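Local coordinates for protein aminoglycoside phosphotransferase (Mycobacterium smegmatis, PDB 6EF6) that phosphorylates (S)-1-amino-2-propanol, serving as the kinase of an aminoacetone utilization microcompartment, at residues L68-Q73 with R124-F129; E80-L85 with R109-V114; T98-V103 with T249-D254. All coordinates share one frame; numbering follows the deposited sequence.

Contact 1. Residues L68-Q73 with R124-F129; sequences LRVHRQ and RHVVHF. With BEZ (benzoic acid), chain B.
Leu68-Val70 and His128-Val126 run antiparallel as neighbouring strands, their axes 4.8 Å apart at 163°, with Arg69 and Val127 forming the hydrogen-bonded pair and Leu68-His128 and Val70-Val126 the non-hydrogen-bonded ones. This pair joins the middle strand, 64-70, of the five-stranded sheet of the N-terminal lobe in a protein-kinase-like fold, as in aminoglycoside phosphotransferases, to its neighbour 124-130. Arg69 N reaches Val127 O at 2.8 Å, and Val127 N returns a bond to Arg69 O; past the strand end, His71 N still bonds to His125 O.

On the ligand side, the Arg69 chain runs out straight and then bends at its third torsion (76°). The bend lays the guanidinium broadside against Phe129, whose CZ stands 3.8 Å above the guanidinium plane over its centre. Since the two planes are 83° apart, the ring offers its edge to the arginine. One ring face is left for benzoic acid, with CD2 of Phe129 3.6 Å from ligand atom C6, while Val127 CG1 lies over the other. Arg69 NH1 donates to carboxylate O1 of the ligand at 2.9 Å, and NH2 forms a salt bridge with Glu84. This pairing with Glu84 on helix 78-94 probably matches the strand lysine-helix glutamate salt bridge of related kinases.

Leu68 and Val126 face helix 28-35 instead; their methyls CD1 and CG1 are only 3.4 Å apart, tighter than ordinary contact.

Where the strands separate, Arg124 curls back and grips a single carbonyl side-on. Its NE and NH2 both donate to His71 O, which lies in the guanidinium plane, while NH2 also forms a salt bridge with Asp27. The NE approach nearly follows the C=O direction, but NH2, 3.0 Å from His71 O, comes from above the carbonyl plane.

Contact 2. Residues E80-L85 with R109-V114; sequences EIESEL and RRVVTV
Ile81 and Leu85, one turn apart on helix 78-94, converge on a single methyl, CG2 of Val111. This is the helix-on-sheet packing of a kinase-like N-terminal lobe, in which the helix probably corresponds to helix C of protein kinases. Ile81 brings its CG2 branch to within 3.9 Å of Val111 CG2, and its side chain also touches His125 and Val127 on strand 124-130.

Glu82 stands at the border of this apolar patch. Its CG lies 4.0 Å from Val111 CG2, and its extended chain carries the carboxylate beyond the apolar patch. There a water donates to Glu82 OE2 and accepts from Val111 N, at 3.2 Å from that nitrogen, tying helix and loop together without a clear direct hydrogen bond.

Leu85 completes the patch, with CD1 3.9 Å from Val111 CG2. It also slides past Arg110 in the opposite direction, so that CD1 rests on the arginine's CB at 3.7 Å. The Arg110 chain bends at its third torsion (-60°), turning the guanidinium flat against the helix, where NH2 forms a salt bridge with Asp86. Leu85 CB covers one guanidinium face, 3.7 Å from NH1 of Arg110 and displaced toward the rim.

Contact 3. Residues T98-V103 with T249-D254; sequences TVPTVV and TVIDFD. With NA (sodium ion), chain D; BEZ (benzoic acid), chain B.
The carbonyl oxygen of Val250 is buried against Pro100 with no hydrogen-bond donor anywhere in the model. Pro100 has no N-H to offer, and its CD presses to 3.1 Å from Val250 O; the Phe253 ring also turns its edge to this oxygen, which lies in the ring plane. The amide of the same residue is bonded: Val250 N donates to Thr98 O at 2.9 Å, with an N-H...O angle of 161° and the donor tilted somewhat from the carbonyl plane. Thr249 CA adds a C-H...O contact to the same oxygen.

The apolar side chains continue the join. Val99 meets Phe253 at about a right angle, its CG1 3.8 Å from the ring's CZ, while the ring makes edge-to-face contacts with His229 and Trp87. Pro100 and Ile251 form part of the wall of the benzoic acid pocket. Pro100 CG lies 3.7 Å from ligand atom C5. In Ile251, CG1 stands between the backbone N and the carbonyl carbon (chi1 65°), which carries CD1 to ligand C2 and leaves CG2 near C4.

At Asp252 the backbone takes a left-handed conformation. Its N makes a weak hydrogen bond to ligand O1, whereas CG is anti to that nitrogen (chi1 -169°), sending the carboxylate toward the sodium ion. Asp252 OD2 binds the sodium at 2.6 Å, beside Asp231 and three waters. One of these waters also donates to Asp252 OD1 at 3.0 Å, so both carboxylate oxygens are engaged, one directly and one through the ion's hydration.

A metal-binding aspartate followed by phenylalanine, just beyond a short strand and sharing the ion with a second aspartate, Asp231, is consistent with the metal site that matches the Asp-Phe-Gly motif of protein kinases, the third position here being Asp254.

In the fold
Contacts 1 and 2 lie about 8 Å apart, centre to centre, and share the N-terminal sheet: strand 112-114 borders strand 124-130, while helix 78-94 packs on strand 124-130 through Ile81 and Leu85. Contact 3 lies about 13 Å from each. Along the chain, both segments of contact 2 fall between those of contact 1, whereas contact 3 alternates with both, because 98-103 follows the helix and 249-254 comes far later, after helices 147-163 and 198-218. Contact 3 therefore ties the sheet's lobe to the metal-binding part of the fold. Glu84, on the helix of contact 2, packs on Phe253 of contact 3, and contacts 1 and 3 both touch benzoic acid, which probably occupies the nucleotide cleft between the lobes.

Contact 1. Residues L68-Q73 with R124-F129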
loop_
_atom_site.group_PDB
_atom_site.type_symbol
_atom_site.label_atom_id
_atom_site.label_comp_id
_atom_site.label_asym_id
_atom_site.label_seq_id
_atom_site.Cartn_x
_atom_site.Cartn_y
_atom_site.Cartn_z
ATOM N N LEU A 68 5.354 13.698 -10.701
ATOM C CA LEU A 68 6.267 12.771 -11.358
ATOM C C LEU A 68 6.719 11.700 -10.363
ATOM O O LEU A 68 7.275 12.029 -9.307
ATOM C CB LEU A 68 7.469 13.543 -11.913
ATOM C CG LEU A 68 8.368 12.791 -12.863
ATOM C CD1 LEU A 68 7.676 12.515 -14.170
ATOM C CD2 LEU A 68 9.628 13.643 -13.114
ATOM N N ARG A 69 6.485 10.431 -10.679
ATOM C CA ARG A 69 6.881 9.311 -9.830
ATOM C C ARG A 69 8.105 8.602 -10.419
ATOM O O ARG A 69 8.024 8.031 -11.516
ATOM C CB ARG A 69 5.721 8.320 -9.716
ATOM C CG ARG A 69 6.021 7.086 -8.885
ATOM C CD ARG A 69 4.769 6.214 -8.775
ATOM N NE ARG A 69 4.526 5.476 -9.996
ATOM C CZ ARG A 69 3.506 4.629 -10.153
ATOM N NH1 ARG A 69 2.580 4.485 -9.197
ATOM N NH2 ARG A 69 3.442 3.922 -11.257
ATOM N N VAL A 70 9.221 8.606 -9.694
ATOM C CA VAL A 70 10.442 7.915 -10.117
ATOM C C VAL A 70 10.515 6.580 -9.371
ATOM O O VAL A 70 10.681 6.545 -8.150
ATOM C CB VAL A 70 11.693 8.764 -9.856
ATOM C CG1 VAL A 70 12.974 7.994 -10.244
ATOM C CG2 VAL A 70 11.643 10.078 -10.634
ATOM N N HIS A 71 10.410 5.465 -10.091
ATOM C CA HIS A 71 10.347 4.160 -9.442
ATOM C C HIS A 71 11.702 3.768 -8.888
ATOM O O HIS A 71 12.745 3.957 -9.525
ATOM C CB HIS A 71 9.887 3.109 -10.446
ATOM C CG HIS A 71 8.432 3.187 -10.755
ATOM N ND1 HIS A 71 7.509 2.387 -10.125
ATOM C CD2 HIS A 71 7.734 3.974 -11.603
ATOM C CE1 HIS A 71 6.299 2.694 -10.569
ATOM N NE2 HIS A 71 6.410 3.638 -11.484
ATOM N N ARG A 72 11.694 3.233 -7.676
ATOM C CA ARG A 72 12.939 2.766 -7.128
ATOM C C ARG A 72 13.480 1.595 -7.950
ATOM O O ARG A 72 12.776 0.968 -8.745
ATOM C CB ARG A 72 12.808 2.450 -5.645
ATOM C CG ARG A 72 11.862 1.361 -5.323
ATOM C CD ARG A 72 11.815 1.250 -3.815
ATOM N NE ARG A 72 11.075 0.085 -3.362
ATOM C CZ ARG A 72 9.756 0.052 -3.225
ATOM N NH1 ARG A 72 9.168 -1.054 -2.792
ATOM N NH2 ARG A 72 9.026 1.122 -3.513
ATOM N N GLN A 73 14.779 1.368 -7.801
ATOM C CA GLN A 73 15.473 0.394 -8.624
ATOM C C GLN A 73 15.014 -1.014 -8.281
ATOM O O GLN A 73 14.794 -1.345 -7.117
ATOM C CB GLN A 73 16.984 0.520 -8.385
ATOM C CG GLN A 73 17.802 -0.615 -8.956
ATOM C CD GLN A 73 19.278 -0.479 -8.643
ATOM O OE1 GLN A 73 19.839 0.616 -8.709
ATOM N NE2 GLN A 73 19.913 -1.594 -8.285
ATOM N N ARG A 124 15.904 3.346 -15.037
ATOM C CA ARG A 124 14.881 3.705 -14.064
ATOM C C ARG A 124 13.595 4.086 -14.780
ATOM O O ARG A 124 13.629 4.795 -15.794
ATOM C CB ARG A 124 15.346 4.918 -13.256
ATOM C CG ARG A 124 16.733 4.731 -12.661
ATOM C CD ARG A 124 16.674 3.727 -11.545
ATOM N NE ARG A 124 15.781 4.197 -10.507
ATOM C CZ ARG A 124 16.119 5.069 -9.561
ATOM N NH1 ARG A 124 17.346 5.572 -9.505
ATOM N NH2 ARG A 124 15.226 5.435 -8.662
ATOM N N HIS A 125 12.475 3.623 -14.243
ATOM C CA HIS A 125 11.169 3.876 -14.826
ATOM C C HIS A 125 10.482 5.038 -14.116
ATOM O O HIS A 125 10.622 5.224 -12.895
ATOM C CB HIS A 125 10.318 2.600 -14.768
ATOM C CG HIS A 125 11.080 1.371 -15.163
ATOM N ND1 HIS A 125 11.701 1.242 -16.389
ATOM C CD2 HIS A 125 11.353 0.233 -14.480
ATOM C CE1 HIS A 125 12.326 0.080 -16.441
ATOM N NE2 HIS A 125 12.117 -0.557 -15.303
ATOM N N VAL A 126 9.751 5.828 -14.898
ATOM C CA VAL A 126 9.097 7.040 -14.434
ATOM C C VAL A 126 7.671 7.053 -14.973
ATOM O O VAL A 126 7.434 6.668 -16.118
ATOM C CB VAL A 126 9.907 8.267 -14.920
ATOM C CG1 VAL A 126 9.273 9.516 -14.446
ATOM C CG2 VAL A 126 11.360 8.167 -14.416
ATOM N N VAL A 127 6.717 7.479 -14.149
ATOM C CA VAL A 127 5.348 7.734 -14.599
ATOM C C VAL A 127 4.947 9.143 -14.167
ATOM O O VAL A 127 5.256 9.572 -13.051
ATOM C CB VAL A 127 4.337 6.670 -14.088
ATOM C CG1 VAL A 127 2.971 6.966 -14.650
ATOM C CG2 VAL A 127 4.785 5.289 -14.447
ATOM N N HIS A 128 4.293 9.877 -15.063
ATOM C CA HIS A 128 3.833 11.244 -14.839
ATOM C C HIS A 128 2.322 11.221 -14.660
ATOM O O HIS A 128 1.620 10.567 -15.438
ATOM C CB HIS A 128 4.226 12.095 -16.042
ATOM C CG HIS A 128 4.146 13.576 -15.832
ATOM N ND1 HIS A 128 4.505 14.460 -16.828
ATOM C CD2 HIS A 128 3.805 14.336 -14.766
ATOM C CE1 HIS A 128 4.369 15.697 -16.396
ATOM N NE2 HIS A 128 3.958 15.656 -15.143
ATOM N N PHE A 129 1.820 11.886 -13.624
ATOM C CA PHE A 129 0.392 11.946 -13.340
ATOM C C PHE A 129 -0.098 13.390 -13.295
ATOM O O PHE A 129 0.668 14.309 -12.972
ATOM C CB PHE A 129 0.093 11.308 -11.964
ATOM C CG PHE A 129 0.438 9.834 -11.871
ATOM C CD1 PHE A 129 -0.413 8.871 -12.403
ATOM C CD2 PHE A 129 1.601 9.416 -11.218
ATOM C CE1 PHE A 129 -0.106 7.508 -12.288
ATOM C CE2 PHE A 129 1.931 8.073 -11.114
ATOM C CZ PHE A 129 1.059 7.105 -11.625
HETATM C C BEZ B . 2.027 7.448 -6.775
HETATM O O1 BEZ B . 1.559 6.485 -7.384
HETATM O O2 BEZ B . 3.096 7.308 -6.116
HETATM C C1 BEZ B . 1.299 8.748 -6.839
HETATM C C2 BEZ B . 1.524 9.723 -5.885
HETATM C C3 BEZ B . 0.837 10.929 -5.965
HETATM C C4 BEZ B . -0.077 11.143 -6.987
HETATM C C5 BEZ B . -0.296 10.159 -7.946
HETATM C C6 BEZ B . 0.385 8.963 -7.859
HETATM O O HOH W 1 12.895 1.706 -11.768
#

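Contact 2. Residues E80-L85 with R109-V114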
loop_
_atom_site.group_PDB
_atom_site.type_symbol
_atom_site.label_atom_id
_atom_site.label_comp_id
_atom_site.label_asym_id
_atom_site.label_seq_id
_atom_site.Cartn_x
_atom_site.Cartn_y
_atom_site.Cartn_z
ATOM N N GLU A 80 4.979 -4.747 -15.617
ATOM C CA GLU A 80 4.241 -4.753 -14.357
ATOM C C GLU A 80 3.671 -3.380 -14.059
ATOM O O GLU A 80 2.526 -3.257 -13.638
ATOM C CB GLU A 80 5.170 -5.149 -13.219
ATOM C CG GLU A 80 5.727 -6.545 -13.231
ATOM C CD GLU A 80 6.755 -6.707 -12.111
ATOM O OE1 GLU A 80 7.953 -6.509 -12.384
ATOM O OE2 GLU A 80 6.360 -6.965 -10.941
ATOM N N ILE A 81 4.462 -2.327 -14.285
ATOM C CA ILE A 81 3.967 -0.967 -14.090
ATOM C C ILE A 81 2.828 -0.686 -15.058
ATOM O O ILE A 81 1.790 -0.138 -14.674
ATOM C CB ILE A 81 5.118 0.055 -14.214
ATOM C CG1 ILE A 81 6.250 -0.233 -13.195
ATOM C CG2 ILE A 81 4.572 1.471 -14.030
ATOM C CD1 ILE A 81 7.533 0.633 -13.349
ATOM N N GLU A 82 2.980 -1.116 -16.313
ATOM C CA GLU A 82 1.897 -0.960 -17.283
ATOM C C GLU A 82 0.609 -1.627 -16.809
ATOM O O GLU A 82 -0.474 -1.083 -17.018
ATOM C CB GLU A 82 2.304 -1.509 -18.638
ATOM C CG GLU A 82 3.393 -0.674 -19.300
ATOM C CD GLU A 82 3.962 -1.343 -20.532
ATOM O OE1 GLU A 82 3.615 -2.514 -20.797
ATOM O OE2 GLU A 82 4.765 -0.694 -21.231
ATOM N N SER A 83 0.703 -2.790 -16.150
ATOM C CA SER A 83 -0.475 -3.449 -15.604
ATOM C C SER A 83 -1.144 -2.623 -14.506
ATOM O O SER A 83 -2.379 -2.574 -14.429
ATOM C CB SER A 83 -0.111 -4.855 -15.134
ATOM O OG SER A 83 0.161 -5.688 -16.260
ATOM N N GLU A 84 -0.361 -1.991 -13.615
ATOM C CA GLU A 84 -0.939 -1.075 -12.634
ATOM C C GLU A 84 -1.721 -0.002 -13.365
ATOM O O GLU A 84 -2.851 0.319 -12.994
ATOM C CB GLU A 84 0.178 -0.414 -11.813
ATOM C CG GLU A 84 -0.329 0.715 -10.877
ATOM C CD GLU A 84 0.743 1.758 -10.510
ATOM O OE1 GLU A 84 1.917 1.592 -10.901
ATOM O OE2 GLU A 84 0.384 2.743 -9.823
ATOM N N LEU A 85 -1.095 0.606 -14.377
ATOM C CA LEU A 85 -1.729 1.699 -15.115
ATOM C C LEU A 85 -2.992 1.232 -15.839
ATOM O O LEU A 85 -3.944 1.998 -15.949
ATOM C CB LEU A 85 -0.727 2.380 -16.069
ATOM C CG LEU A 85 0.566 2.916 -15.389
ATOM C CD1 LEU A 85 1.400 3.666 -16.400
ATOM C CD2 LEU A 85 0.311 3.760 -14.151
ATOM N N ARG A 109 3.819 7.312 -24.782
ATOM C CA ARG A 109 3.951 6.183 -23.882
ATOM C C ARG A 109 3.681 6.599 -22.447
ATOM O O ARG A 109 3.828 7.763 -22.067
ATOM C CB ARG A 109 5.313 5.539 -24.065
ATOM C CG ARG A 109 5.383 4.937 -25.493
ATOM C CD ARG A 109 6.737 4.399 -25.896
ATOM N NE ARG A 109 7.442 3.799 -24.767
ATOM C CZ ARG A 109 8.462 4.360 -24.119
ATOM N NH1 ARG A 109 9.023 3.720 -23.101
ATOM N NH2 ARG A 109 8.936 5.547 -24.484
ATOM N N ARG A 110 3.248 5.631 -21.654
ATOM C CA ARG A 110 2.870 5.908 -20.279
ATOM C C ARG A 110 4.027 5.773 -19.309
ATOM O O ARG A 110 4.038 6.450 -18.283
ATOM C CB ARG A 110 1.759 4.950 -19.861
ATOM C CG ARG A 110 0.506 5.135 -20.679
ATOM C CD ARG A 110 -0.664 4.221 -20.256
ATOM N NE ARG A 110 -0.305 2.822 -20.369
ATOM C CZ ARG A 110 -1.088 1.834 -19.916
ATOM N NH1 ARG A 110 -2.274 2.114 -19.406
ATOM N NH2 ARG A 110 -0.675 0.581 -20.012
ATOM N N VAL A 111 4.963 4.872 -19.571
ATOM C CA VAL A 111 6.120 4.656 -18.704
ATOM C C VAL A 111 7.364 5.111 -19.450
ATOM O O VAL A 111 7.701 4.551 -20.499
ATOM C CB VAL A 111 6.250 3.185 -18.303
ATOM C CG1 VAL A 111 7.409 3.028 -17.294
ATOM C CG2 VAL A 111 4.905 2.696 -17.726
ATOM N N VAL A 112 8.059 6.105 -18.898
ATOM C CA VAL A 112 9.317 6.601 -19.462
ATOM C C VAL A 112 10.453 5.935 -18.707
ATOM O O VAL A 112 10.522 6.042 -17.480
ATOM C CB VAL A 112 9.420 8.131 -19.332
ATOM C CG1 VAL A 112 10.808 8.616 -19.721
ATOM C CG2 VAL A 112 8.360 8.803 -20.191
ATOM N N THR A 113 11.373 5.304 -19.431
ATOM C CA THR A 113 12.555 4.700 -18.833
ATOM C C THR A 113 13.749 5.564 -19.172
ATOM O O THR A 113 13.983 5.850 -20.349
ATOM C CB THR A 113 12.781 3.287 -19.376
ATOM O OG1 THR A 113 11.655 2.466 -19.051
ATOM C CG2 THR A 113 14.035 2.663 -18.769
ATOM N N VAL A 114 14.500 5.984 -18.154
ATOM C CA VAL A 114 15.684 6.785 -18.433
ATOM C C VAL A 114 16.914 6.086 -17.883
ATOM O O VAL A 114 16.891 5.443 -16.830
ATOM C CB VAL A 114 15.615 8.260 -17.975
ATOM C CG1 VAL A 114 14.350 8.938 -18.527
ATOM C CG2 VAL A 114 15.676 8.357 -16.493
HETATM O O HOH W 2 4.652 2.538 -21.696
#

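Contact 3. Residues T98-V103 with T249-D254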
loop_
_atom_site.group_PDB
_atom_site.type_symbol
_atom_site.label_atom_id
_atom_site.label_comp_id
_atom_site.label_asym_id
_atom_site.label_seq_id
_atom_site.Cartn_x
_atom_site.Cartn_y
_atom_site.Cartn_z
ATOM N N THR A 98 -11.991 7.691 -7.212
ATOM C CA THR A 98 -11.129 8.649 -7.898
ATOM C C THR A 98 -9.679 8.174 -7.775
ATOM O O THR A 98 -9.201 7.912 -6.670
ATOM C CB THR A 98 -11.288 10.016 -7.256
ATOM O OG1 THR A 98 -12.683 10.388 -7.277
ATOM C CG2 THR A 98 -10.458 11.028 -7.977
ATOM N N VAL A 99 -8.979 8.090 -8.910
ATOM C CA VAL A 99 -7.596 7.617 -8.966
ATOM C C VAL A 99 -6.742 8.566 -9.804
ATOM O O VAL A 99 -7.297 9.428 -10.482
ATOM C CB VAL A 99 -7.520 6.173 -9.508
ATOM C CG1 VAL A 99 -8.324 5.216 -8.655
ATOM C CG2 VAL A 99 -7.992 6.072 -10.949
ATOM N N PRO A 100 -5.430 8.408 -9.843
ATOM C CA PRO A 100 -4.610 9.306 -10.669
ATOM C C PRO A 100 -4.827 9.077 -12.152
ATOM O O PRO A 100 -5.147 7.972 -12.594
ATOM C CB PRO A 100 -3.175 8.936 -10.287
ATOM C CG PRO A 100 -3.308 8.205 -8.924
ATOM C CD PRO A 100 -4.591 7.459 -9.086
ATOM N N THR A 101 -4.607 10.147 -12.919
ATOM C CA THR A 101 -4.650 10.121 -14.376
ATOM C C THR A 101 -3.239 10.233 -14.930
ATOM O O THR A 101 -2.513 11.182 -14.624
ATOM C CB THR A 101 -5.470 11.286 -14.918
ATOM O OG1 THR A 101 -6.824 11.186 -14.443
ATOM C CG2 THR A 101 -5.497 11.254 -16.426
ATOM N N VAL A 102 -2.859 9.279 -15.773
ATOM C CA VAL A 102 -1.520 9.279 -16.328
ATOM C C VAL A 102 -1.394 10.388 -17.373
ATOM O O VAL A 102 -2.316 10.633 -18.165
ATOM C CB VAL A 102 -1.230 7.892 -16.931
ATOM C CG1 VAL A 102 0.071 7.939 -17.745
ATOM C CG2 VAL A 102 -1.131 6.855 -15.861
ATOM N N VAL A 103 -0.256 11.075 -17.366
ATOM C CA VAL A 103 0.109 12.037 -18.414
ATOM C C VAL A 103 1.054 11.320 -19.374
ATOM O O VAL A 103 2.182 11.000 -18.980
ATOM C CB VAL A 103 0.793 13.270 -17.812
ATOM C CG1 VAL A 103 1.337 14.213 -18.912
ATOM C CG2 VAL A 103 -0.160 13.995 -16.936
ATOM N N THR A 249 -8.734 11.062 -3.518
ATOM C CA THR A 249 -8.014 10.340 -4.566
ATOM C C THR A 249 -7.140 9.264 -3.963
ATOM O O THR A 249 -6.294 9.555 -3.120
ATOM C CB THR A 249 -7.136 11.302 -5.377
ATOM O OG1 THR A 249 -7.920 12.392 -5.865
ATOM C CG2 THR A 249 -6.538 10.624 -6.580
ATOM N N VAL A 250 -7.316 8.027 -4.406
ATOM C CA VAL A 250 -6.455 6.941 -3.977
ATOM C C VAL A 250 -5.189 6.982 -4.813
ATOM O O VAL A 250 -5.268 7.030 -6.048
ATOM C CB VAL A 250 -7.152 5.587 -4.172
ATOM C CG1 VAL A 250 -6.229 4.445 -3.635
ATOM C CG2 VAL A 250 -8.495 5.555 -3.474
ATOM N N ILE A 251 -4.031 7.057 -4.142
ATOM C CA ILE A 251 -2.759 7.150 -4.839
ATOM C C ILE A 251 -1.924 5.903 -4.513
ATOM O O ILE A 251 -2.288 5.054 -3.683
ATOM C CB ILE A 251 -2.001 8.449 -4.480
ATOM C CG1 ILE A 251 -1.597 8.473 -3.014
ATOM C CG2 ILE A 251 -2.832 9.671 -4.856
ATOM C CD1 ILE A 251 -0.440 9.419 -2.716
ATOM N N ASP A 252 -0.754 5.806 -5.152
ATOM C CA ASP A 252 0.276 4.833 -4.788
ATOM C C ASP A 252 -0.233 3.397 -4.877
ATOM O O ASP A 252 -0.189 2.628 -3.919
ATOM C CB ASP A 252 0.851 5.120 -3.399
ATOM C CG ASP A 252 2.104 4.304 -3.102
ATOM O OD1 ASP A 252 2.626 3.667 -4.030
ATOM O OD2 ASP A 252 2.545 4.303 -1.931
ATOM N N PHE A 253 -0.620 3.041 -6.109
ATOM C CA PHE A 253 -0.966 1.658 -6.472
ATOM C C PHE A 253 0.284 0.793 -6.717
ATOM O O PHE A 253 0.182 -0.293 -7.300
ATOM C CB PHE A 253 -1.928 1.621 -7.689
ATOM C CG PHE A 253 -3.346 1.967 -7.396
ATOM C CD1 PHE A 253 -3.749 3.289 -7.146
ATOM C CD2 PHE A 253 -4.340 1.002 -7.494
ATOM C CE1 PHE A 253 -5.075 3.603 -6.924
ATOM C CE2 PHE A 253 -5.668 1.340 -7.256
ATOM C CZ PHE A 253 -6.044 2.617 -6.980
ATOM N N ASP A 254 1.484 1.261 -6.348
ATOM C CA ASP A 254 2.683 0.560 -6.786
ATOM C C ASP A 254 2.875 -0.805 -6.123
ATOM O O ASP A 254 3.698 -1.569 -6.631
ATOM C CB ASP A 254 3.904 1.442 -6.507
ATOM C CG ASP A 254 5.188 0.909 -7.164
ATOM O OD1 ASP A 254 5.226 0.654 -8.388
ATOM O OD2 ASP A 254 6.217 0.773 -6.449
HETATM NA NA NA D . 3.465 2.095 -0.915
HETATM C C BEZ B . 2.027 7.448 -6.775
HETATM O O1 BEZ B . 1.559 6.485 -7.384
HETATM O O2 BEZ B . 3.096 7.308 -6.116
HETATM C C1 BEZ B . 1.299 8.748 -6.839
HETATM C C2 BEZ B . 1.524 9.723 -5.885
HETATM C C3 BEZ B . 0.837 10.929 -5.965
HETATM C C4 BEZ B . -0.077 11.143 -6.987
HETATM C C5 BEZ B . -0.296 10.159 -7.946
HETATM C C6 BEZ B . 0.385 8.963 -7.859
HETATM O O HOH W 3 2.551 1.069 -2.644
HETATM O O HOH W 4 5.106 2.992 -2.532
HETATM O O HOH W 5 4.700 0.597 -0.318
#